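Local coordinates for uncharacterized protein (Acinetobacter baumannii, PDB 5D66) that is of unknown function but folds as an ankyrin repeat domain, a scaffold that in relatives commonly mediates protein-protein binding, at residues Thr117-Ile122 against Val156-Lys161; Asp3-His8 against Arg32-Ser37; Ala76-Tyr81 against Ala110-Val115. All coordinates share one frame; numbering follows the deposited sequence.

Interaction 1: residues Thr117-Ile122 against Val156-Lys161; sequences TVRTLI and VALLLK
L158 reaches from helix 150-162 into the groove between V118, R119 and I122, and each part of its side chain meets a different neighbour. Its CG lies anti to the carbonyl carbon (chi1 -72°), which carries the fork toward helix 115-124. Branch CD1 of L158 points inward, 4.0 Å from CG1 of V118, and also lies over one face of the R119 guanidinium, toward its rim. Branch CD2 of L158 turns to the outer side and meets NH1 of R119 at 3.5 Å. The arginine end is deposited in two conformers, and these guanidinium contacts belong to one of them. CB of L158 faces the tip of I122, CD1 of I122 approaching it at 3.9 Å. A forked leucine suits this place because its two methyls can serve a buried valine and a surface arginine at once.

The segments run almost parallel, 11° between their directions, with axes 10.1 Å apart at closest approach. Helices 115-124 and 150-162 stack side by side, as neighbouring helices do in an ankyrin solenoid; V118 is turned partly inward, where it also packs on L106, A109 and A110 of helix 106-111. No hydrogen bond links the two segments, so shape and apolar contact carry the interface.

I122 works tip-on: its extended CG1 arm brings CD1 to 3.8 Å from the backbone O of L158 and to 4.0 Å from CD2 of L159. L159 also touches A138 of helix 138-144. R119, on the solvent side, starts with CG anti to the backbone N (chi1 -167°) and bends at chi3. That bend turns the guanidinium back over the L158 fork, while of the stem only CB comes near CD1; NH2 forms a salt bridge with E116.

Interaction 2: residues Asp3-His8 against Arg32-Ser37; sequences DEYPLH and RDETGS
Y5 and D33 mark the nearest backbone approach, CA to CA 5.9 Å, where Y5, at the N-cap position of helix 6-12, faces a type I turn from D33 to G36. The Y5 ring lies flat over the D33 backbone: CA of D33 sits 3.5 Å from the ring centroid and 4° off its normal, a CH-pi contact. CE1 of Y5 comes to 3.2 Å from O of R32, and CD2 of Y5 to 3.5 Å from OE1 of E34. A tyrosine offers a broad face that covers the start of the turn.

H8, one helical turn on, takes the next carbon: CB of D33 stands over its imidazole face, 3.7 Å from the centroid. At the ring edge NE2 of H8 gives a weak, bent hydrogen bond to O of S37 (2.9 Å, 129°). The loop between helix 16-23 and helix 39-45 has the place of the beta-hairpin-like finger of the ankyrin fold.

The D33 carboxylate braces the turn, alongside backbone bonds from D33 N to S37 O and G36 N to D33 O. With CG between the backbone N and the carbonyl carbon (chi1 66°), OD1 faces into the turn and accepts from N of T35 (an Asx turn), and from OG1 of T35 and N of S37. G36 closes the turn at positive phi, where a side chain would collide with the preceding carbonyl O.

Interaction 3: residues Ala76-Tyr81 against Ala110-Val115; sequences AGAQGY and AERGHV
H114 presents its imidazole to the end of helix 72-79, with G80 CA over one face and CB of its own neighbour R112 over the opposite face. The G80 contact is a CH-pi interaction, CA to ring centroid 4.0 Å and 17° off the normal. O of A78 lies at the ring edge, near its plane, 3.4 Å from NE2 of H114. On the R112 guanidinium, CB of A78 covers one face toward the rim, 3.9 Å from NH1 of R112, and the amide head of Q79 stands at its edge.

R112 extends from CG to NE, passing alongside the A78 carbonyl and bringing CD of R112 to 3.2 Å from O of A78. In the modelled conformer of Q79, one of two, NH1 of R112 donates to OE1 of Q79 (2.7 Å, 152°). The acceptor lies in the guanidinium plane, but the donor sits well above the amide plane of Q79, the two planes being 62° apart. Q79 meets it by folding back at chi2. A water donates to the same OE1 and accepts a weak bond from NH2 of R112.

Both segments run from the last turn of one helix into the tight turn before the next, the helix-turn-helix join of the ankyrin fold. G80 and G113 each end their helix in a Schellman motif with positive phi, which glycine adopts readily. At G80 a side chain would also press on the H114 ring, whereas bare CA lets the imidazole lie flat. Y81 and H114 stand at the N-cap positions of helices 82-90 and 115-124.

The arginine charge is near the C-terminal end of helix 72-79, where carbonyl oxygens gather, so the electrostatics should be favourable; the neutral glutamine adds a directional bond beside water.

In the fold
Along the chain interaction 2 comes first, then interaction 3, then interaction 1, all within one elongated stack of paired helices without strands. Interaction 2 belongs to the N-terminal end and joins helix 6-12 to a finger; its centre is about 27 Å from that of interaction 3 and about 36 Å from that of interaction 1, with no touch to either. Interactions 1 and 3 are neighbours, centres about 11 Å apart: T117 packs on G77 and G80, and V118 on A110, where helix 106-111 is followed by helix 115-124. Finger, inter-helix turn and outer helix are thus each joined to a neighbouring layer, so neighbouring layers of the solenoid are held by local contacts of different kinds.

Interaction 1: residues Thr117-Ile122 against Val156-Lys161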
loop_
_atom_site.group_PDB
_atom_site.type_symbol
_atom_site.label_atom_id
_atom_site.label_comp_id
_atom_site.label_asym_id
_atom_site.label_seq_id
_atom_site.Cartn_x
_atom_site.Cartn_y
_atom_site.Cartn_z
ATOM N N THR A 117 8.800 2.110 0.731
ATOM C CA THR A 117 7.450 1.695 1.143
ATOM C C THR A 117 7.426 0.173 1.425
ATOM O O THR A 117 6.890 -0.269 2.437
ATOM C CB THR A 117 6.441 2.059 0.106
ATOM O OG1 THR A 117 6.419 3.481 -0.082
ATOM C CG2 THR A 117 5.054 1.627 0.484
ATOM N N VAL A 118 8.058 -0.621 0.560
ATOM C CA VAL A 118 8.220 -2.034 0.800
ATOM C C VAL A 118 8.945 -2.297 2.140
ATOM O O VAL A 118 8.486 -3.085 2.955
ATOM C CB VAL A 118 8.925 -2.728 -0.392
ATOM C CG1 VAL A 118 9.400 -4.147 0.002
ATOM C CG2 VAL A 118 8.026 -2.743 -1.591
ATOM N N ARG A 119 10.057 -1.604 2.325
ATOM C CA ARG A 119 10.826 -1.769 3.564
ATOM C C ARG A 119 9.922 -1.500 4.792
ATOM O O ARG A 119 9.931 -2.252 5.759
ATOM C CB ARG A 119 12.064 -0.857 3.542
ATOM C CG ARG A 119 13.055 -1.167 4.609
ATOM C CD ARG A 119 14.184 -0.096 4.717
ATOM N NE ARG A 119 14.747 0.444 3.457
ATOM C CZ ARG A 119 15.582 -0.215 2.640
ATOM N NH1 ARG A 119 16.076 -1.390 2.967
ATOM N NH2 ARG A 119 15.966 0.355 1.509
ATOM N N THR A 120 9.208 -0.413 4.741
ATOM C CA THR A 120 8.331 0.038 5.807
ATOM C C THR A 120 7.241 -0.967 6.101
ATOM O O THR A 120 6.946 -1.258 7.282
ATOM C CB THR A 120 7.771 1.407 5.457
ATOM O OG1 THR A 120 8.856 2.384 5.385
ATOM C CG2 THR A 120 6.750 1.926 6.470
ATOM N N LEU A 121 6.587 -1.464 5.072
ATOM C CA LEU A 121 5.515 -2.430 5.231
ATOM C C LEU A 121 5.985 -3.772 5.738
ATOM O O LEU A 121 5.308 -4.402 6.530
ATOM C CB LEU A 121 4.701 -2.525 3.948
ATOM C CG LEU A 121 3.881 -1.251 3.615
ATOM C CD1 LEU A 121 3.348 -1.388 2.187
ATOM C CD2 LEU A 121 2.749 -1.027 4.527
ATOM N N ILE A 122 7.154 -4.238 5.249
ATOM C CA ILE A 122 7.754 -5.428 5.804
ATOM C C ILE A 122 7.983 -5.263 7.311
ATOM O O ILE A 122 7.632 -6.139 8.110
ATOM C CB ILE A 122 9.061 -5.792 5.083
ATOM C CG1 ILE A 122 8.768 -6.313 3.666
ATOM C CG2 ILE A 122 9.832 -6.817 5.873
ATOM C CD1 ILE A 122 10.029 -6.424 2.819
ATOM N N VAL A 156 13.080 -7.544 -4.264
ATOM C CA VAL A 156 13.255 -9.001 -4.142
ATOM C C VAL A 156 14.115 -9.362 -2.931
ATOM O O VAL A 156 13.787 -10.254 -2.142
ATOM C CB VAL A 156 13.730 -9.605 -5.440
ATOM C CG1 VAL A 156 14.177 -11.060 -5.259
ATOM C CG2 VAL A 156 12.653 -9.504 -6.521
ATOM N N ALA A 157 15.281 -8.697 -2.831
ATOM C CA ALA A 157 16.169 -8.989 -1.732
ATOM C C ALA A 157 15.512 -8.760 -0.381
ATOM O O ALA A 157 15.693 -9.536 0.551
ATOM C CB ALA A 157 17.462 -8.258 -1.883
ATOM N N LEU A 158 14.787 -7.649 -0.260
ATOM C CA LEU A 158 14.092 -7.325 1.010
ATOM C C LEU A 158 13.081 -8.377 1.349
ATOM O O LEU A 158 12.991 -8.841 2.495
ATOM C CB LEU A 158 13.355 -5.972 0.923
ATOM C CG LEU A 158 14.224 -4.717 0.919
ATOM C CD1 LEU A 158 13.321 -3.488 0.725
ATOM C CD2 LEU A 158 14.990 -4.571 2.164
ATOM N N LEU A 159 12.286 -8.766 0.389
ATOM C CA LEU A 159 11.206 -9.779 0.617
ATOM C C LEU A 159 11.801 -11.101 1.066
ATOM O O LEU A 159 11.336 -11.749 1.975
ATOM C CB LEU A 159 10.342 -9.977 -0.615
ATOM C CG LEU A 159 9.437 -8.746 -0.918
ATOM C CD1 LEU A 159 8.927 -8.873 -2.376
ATOM C CD2 LEU A 159 8.238 -8.662 0.005
ATOM N N LEU A 160 12.847 -11.530 0.345
ATOM C CA LEU A 160 13.468 -12.823 0.643
ATOM C C LEU A 160 14.144 -12.794 2.013
ATOM O O LEU A 160 13.989 -13.730 2.817
ATOM C CB LEU A 160 14.432 -13.227 -0.443
ATOM C CG LEU A 160 13.793 -13.535 -1.796
ATOM C CD1 LEU A 160 14.921 -13.736 -2.830
ATOM C CD2 LEU A 160 12.906 -14.724 -1.739
ATOM N N LYS A 161 14.865 -11.733 2.348
ATOM C CA LYS A 161 15.546 -11.686 3.642
ATOM C C LYS A 161 14.512 -11.666 4.764
ATOM O O LYS A 161 14.734 -12.250 5.854
ATOM C CB LYS A 161 16.436 -10.452 3.740
ATOM C CG LYS A 161 17.135 -10.224 5.078
ATOM C CD LYS A 161 18.014 -11.410 5.463
ATOM C CE LYS A 161 18.889 -11.143 6.585
ATOM N NZ LYS A 161 18.111 -10.968 7.845
#

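Interaction 2: residues Asp3-His8 against Arg32-Ser37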
loop_
_atom_site.group_PDB
_atom_site.type_symbol
_atom_site.label_atom_id
_atom_site.label_comp_id
_atom_site.label_asym_id
_atom_site.label_seq_id
_atom_site.Cartn_x
_atom_site.Cartn_y
_atom_site.Cartn_z
ATOM N N ASP A 3 -21.221 24.789 1.048
ATOM C CA ASP A 3 -21.513 23.698 0.075
ATOM C C ASP A 3 -21.966 22.452 0.825
ATOM O O ASP A 3 -22.206 22.489 2.050
ATOM C CB ASP A 3 -20.297 23.431 -0.859
ATOM C CG ASP A 3 -19.044 23.022 -0.101
ATOM O OD1 ASP A 3 -19.145 22.869 1.141
ATOM O OD2 ASP A 3 -17.963 22.867 -0.742
ATOM N N GLU A 4 -22.064 21.344 0.102
ATOM C CA GLU A 4 -22.680 20.152 0.641
ATOM C C GLU A 4 -21.765 19.426 1.641
ATOM O O GLU A 4 -22.221 18.988 2.701
ATOM C CB GLU A 4 -23.090 19.220 -0.510
ATOM N N TYR A 5 -20.485 19.329 1.323
ATOM C CA TYR A 5 -19.514 18.533 2.119
ATOM C C TYR A 5 -18.253 19.370 2.310
ATOM O O TYR A 5 -17.227 19.154 1.658
ATOM C CB TYR A 5 -19.280 17.232 1.361
ATOM C CG TYR A 5 -20.512 16.344 1.369
ATOM C CD1 TYR A 5 -21.006 15.785 2.543
ATOM C CD2 TYR A 5 -21.234 16.125 0.207
ATOM C CE1 TYR A 5 -22.137 14.994 2.549
ATOM C CE2 TYR A 5 -22.393 15.338 0.192
ATOM C CZ TYR A 5 -22.834 14.763 1.357
ATOM O OH TYR A 5 -23.932 13.960 1.393
ATOM N N PRO A 6 -18.310 20.355 3.199
ATOM C CA PRO A 6 -17.210 21.304 3.304
ATOM C C PRO A 6 -15.905 20.714 3.847
ATOM O O PRO A 6 -14.829 21.222 3.523
ATOM C CB PRO A 6 -17.785 22.410 4.189
ATOM C CG PRO A 6 -18.818 21.769 4.950
ATOM C CD PRO A 6 -19.439 20.736 4.050
ATOM N N LEU A 7 -15.973 19.698 4.704
ATOM C CA LEU A 7 -14.764 19.107 5.226
ATOM C C LEU A 7 -13.946 18.447 4.108
ATOM O O LEU A 7 -12.733 18.545 4.060
ATOM C CB LEU A 7 -15.059 18.102 6.315
ATOM C CG LEU A 7 -13.841 17.510 7.020
ATOM C CD1 LEU A 7 -13.028 18.564 7.775
ATOM C CD2 LEU A 7 -14.219 16.400 7.957
ATOM N N HIS A 8 -14.665 17.829 3.171
ATOM C CA HIS A 8 -14.047 17.142 2.051
ATOM C C HIS A 8 -13.325 18.154 1.159
ATOM O O HIS A 8 -12.208 17.903 0.698
ATOM C CB HIS A 8 -15.072 16.372 1.275
ATOM C CG HIS A 8 -15.717 15.268 2.071
ATOM N ND1 HIS A 8 -16.615 15.528 3.085
ATOM C CD2 HIS A 8 -15.603 13.910 1.986
ATOM C CE1 HIS A 8 -16.997 14.385 3.596
ATOM N NE2 HIS A 8 -16.379 13.396 2.971
ATOM N N ARG A 32 -19.481 10.750 4.966
ATOM C CA ARG A 32 -19.247 10.463 3.555
ATOM C C ARG A 32 -19.801 11.570 2.682
ATOM O O ARG A 32 -20.862 12.118 2.963
ATOM C CB ARG A 32 -19.836 9.123 3.145
ATOM C CG ARG A 32 -19.455 7.955 4.040
ATOM C CD ARG A 32 -17.946 7.825 4.242
ATOM N NE ARG A 32 -17.618 6.674 5.031
ATOM C CZ ARG A 32 -17.107 5.514 4.619
ATOM N NH1 ARG A 32 -16.750 5.336 3.361
ATOM N NH2 ARG A 32 -16.904 4.528 5.461
ATOM N N ASP A 33 -19.080 11.843 1.589
ATOM C CA ASP A 33 -19.598 12.800 0.580
ATOM C C ASP A 33 -20.561 12.061 -0.340
ATOM O O ASP A 33 -21.004 10.915 -0.085
ATOM C CB ASP A 33 -18.453 13.508 -0.117
ATOM C CG ASP A 33 -17.566 12.622 -0.989
ATOM O OD1 ASP A 33 -17.999 11.476 -1.273
ATOM O OD2 ASP A 33 -16.512 13.101 -1.410
ATOM N N GLU A 34 -20.923 12.679 -1.446
ATOM C CA GLU A 34 -21.952 12.126 -2.351
ATOM C C GLU A 34 -21.457 10.828 -3.040
ATOM O O GLU A 34 -22.280 10.091 -3.573
ATOM C CB GLU A 34 -22.413 13.180 -3.353
ATOM C CG GLU A 34 -21.428 13.512 -4.458
ATOM C CD GLU A 34 -20.260 14.381 -4.089
ATOM O OE1 GLU A 34 -20.221 14.916 -2.969
ATOM O OE2 GLU A 34 -19.382 14.500 -4.998
ATOM N N THR A 35 -20.137 10.626 -3.068
ATOM C CA THR A 35 -19.518 9.456 -3.658
ATOM C C THR A 35 -19.302 8.344 -2.656
ATOM O O THR A 35 -18.885 7.241 -3.045
ATOM C CB THR A 35 -18.105 9.769 -4.289
ATOM O OG1 THR A 35 -17.118 9.974 -3.259
ATOM C CG2 THR A 35 -18.202 10.948 -5.232
ATOM N N GLY A 36 -19.482 8.626 -1.358
ATOM C CA GLY A 36 -19.185 7.628 -0.356
ATOM C C GLY A 36 -17.796 7.768 0.248
ATOM O O GLY A 36 -17.352 6.884 0.968
ATOM N N SER A 37 -17.076 8.842 -0.022
ATOM C CA SER A 37 -15.687 9.011 0.409
ATOM C C SER A 37 -15.588 9.781 1.717
ATOM O O SER A 37 -16.325 10.735 1.924
ATOM C CB SER A 37 -14.885 9.755 -0.667
ATOM O OG SER A 37 -14.859 9.077 -1.898
#

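Interaction 3: residues Ala76-Tyr81 against Ala110-Val115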
loop_
_atom_site.group_PDB
_atom_site.type_symbol
_atom_site.label_atom_id
_atom_site.label_comp_id
_atom_site.label_asym_id
_atom_site.label_seq_id
_atom_site.Cartn_x
_atom_site.Cartn_y
_atom_site.Cartn_z
ATOM N N ALA A 76 -2.220 4.812 0.325
ATOM C CA ALA A 76 -0.915 5.419 0.595
ATOM C C ALA A 76 0.186 4.390 0.328
ATOM O O ALA A 76 1.247 4.736 -0.225
ATOM C CB ALA A 76 -0.808 5.968 2.000
ATOM N N GLY A 77 -0.023 3.143 0.725
ATOM C CA GLY A 77 0.979 2.114 0.435
ATOM C C GLY A 77 1.144 1.879 -1.065
ATOM O O GLY A 77 2.269 1.838 -1.594
ATOM N N ALA A 78 0.053 1.758 -1.807
ATOM C CA ALA A 78 0.125 1.503 -3.241
ATOM C C ALA A 78 0.798 2.640 -3.991
ATOM O O ALA A 78 1.510 2.388 -4.976
ATOM C CB ALA A 78 -1.255 1.250 -3.813
ATOM N N GLN A 79 0.614 3.867 -3.526
ATOM C CA GLN A 79 1.141 5.034 -4.214
ATOM C C GLN A 79 2.504 5.484 -3.719
ATOM O O GLN A 79 3.075 6.414 -4.263
ATOM C CB GLN A 79 0.162 6.206 -4.133
ATOM C CG GLN A 79 -1.204 5.920 -4.710
ATOM C CD GLN A 79 -1.205 5.524 -6.166
ATOM O OE1 GLN A 79 -1.990 4.649 -6.584
ATOM N NE2 GLN A 79 -0.330 6.135 -6.951
ATOM N N GLY A 80 3.031 4.834 -2.677
ATOM C CA GLY A 80 4.303 5.302 -2.123
ATOM C C GLY A 80 4.202 6.644 -1.421
ATOM O O GLY A 80 5.161 7.400 -1.377
ATOM N N TYR A 81 3.027 6.950 -0.889
ATOM C CA TYR A 81 2.832 8.200 -0.124
ATOM C C TYR A 81 3.277 7.857 1.311
ATOM O O TYR A 81 2.485 7.586 2.201
ATOM C CB TYR A 81 1.383 8.637 -0.185
ATOM C CG TYR A 81 0.898 9.121 -1.541
ATOM C CD1 TYR A 81 1.753 9.371 -2.617
ATOM C CD2 TYR A 81 -0.453 9.324 -1.745
ATOM C CE1 TYR A 81 1.262 9.804 -3.843
ATOM C CE2 TYR A 81 -0.938 9.803 -2.971
ATOM C CZ TYR A 81 -0.059 10.026 -3.995
ATOM O OH TYR A 81 -0.549 10.489 -5.202
ATOM N N ALA A 110 5.370 -3.228 -3.988
ATOM C CA ALA A 110 6.391 -4.011 -4.669
ATOM C C ALA A 110 6.255 -3.900 -6.183
ATOM O O ALA A 110 7.216 -3.730 -6.896
ATOM C CB ALA A 110 6.306 -5.456 -4.173
ATOM N N GLU A 111 5.018 -4.055 -6.687
ATOM C CA GLU A 111 4.709 -3.908 -8.089
ATOM C C GLU A 111 5.294 -2.641 -8.695
ATOM O O GLU A 111 5.854 -2.634 -9.795
ATOM C CB GLU A 111 3.189 -3.883 -8.246
ATOM C CG GLU A 111 2.668 -3.675 -9.632
ATOM C CD GLU A 111 1.131 -3.466 -9.650
ATOM O OE1 GLU A 111 0.498 -3.242 -8.603
ATOM O OE2 GLU A 111 0.595 -3.372 -10.774
ATOM N N ARG A 112 5.130 -1.543 -7.970
ATOM C CA ARG A 112 5.466 -0.232 -8.465
ATOM C C ARG A 112 6.908 0.169 -8.174
ATOM O O ARG A 112 7.356 1.228 -8.568
ATOM C CB ARG A 112 4.475 0.792 -7.970
ATOM C CG ARG A 112 3.044 0.461 -8.470
ATOM C CD ARG A 112 2.066 1.286 -7.946
ATOM N NE ARG A 112 0.729 0.757 -8.088
ATOM C CZ ARG A 112 -0.355 1.418 -7.693
ATOM N NH1 ARG A 112 -0.285 2.683 -7.331
ATOM N NH2 ARG A 112 -1.558 0.860 -7.874
ATOM N N GLY A 113 7.653 -0.696 -7.491
ATOM C CA GLY A 113 9.058 -0.424 -7.263
ATOM C C GLY A 113 9.316 0.572 -6.185
ATOM O O GLY A 113 10.375 1.201 -6.176
ATOM N N HIS A 114 8.413 0.714 -5.206
ATOM C CA HIS A 114 8.544 1.710 -4.144
ATOM C C HIS A 114 9.355 1.079 -2.982
ATOM O O HIS A 114 8.783 0.492 -2.077
ATOM C CB HIS A 114 7.148 2.150 -3.615
ATOM C CG HIS A 114 6.267 2.818 -4.603
ATOM N ND1 HIS A 114 6.694 3.764 -5.494
ATOM C CD2 HIS A 114 4.927 2.674 -4.808
ATOM C CE1 HIS A 114 5.650 4.233 -6.175
ATOM N NE2 HIS A 114 4.579 3.549 -5.807
ATOM N N VAL A 115 10.678 1.184 -3.092
ATOM C CA VAL A 115 11.548 0.408 -2.220
ATOM C C VAL A 115 11.325 0.745 -0.720
ATOM O O VAL A 115 11.196 -0.154 0.107
ATOM C CB VAL A 115 13.054 0.607 -2.591
ATOM C CG1 VAL A 115 13.971 -0.174 -1.655
ATOM C CG2 VAL A 115 13.340 0.199 -4.008
HETATM O O HOH W 1 -3.916 2.467 -5.957
#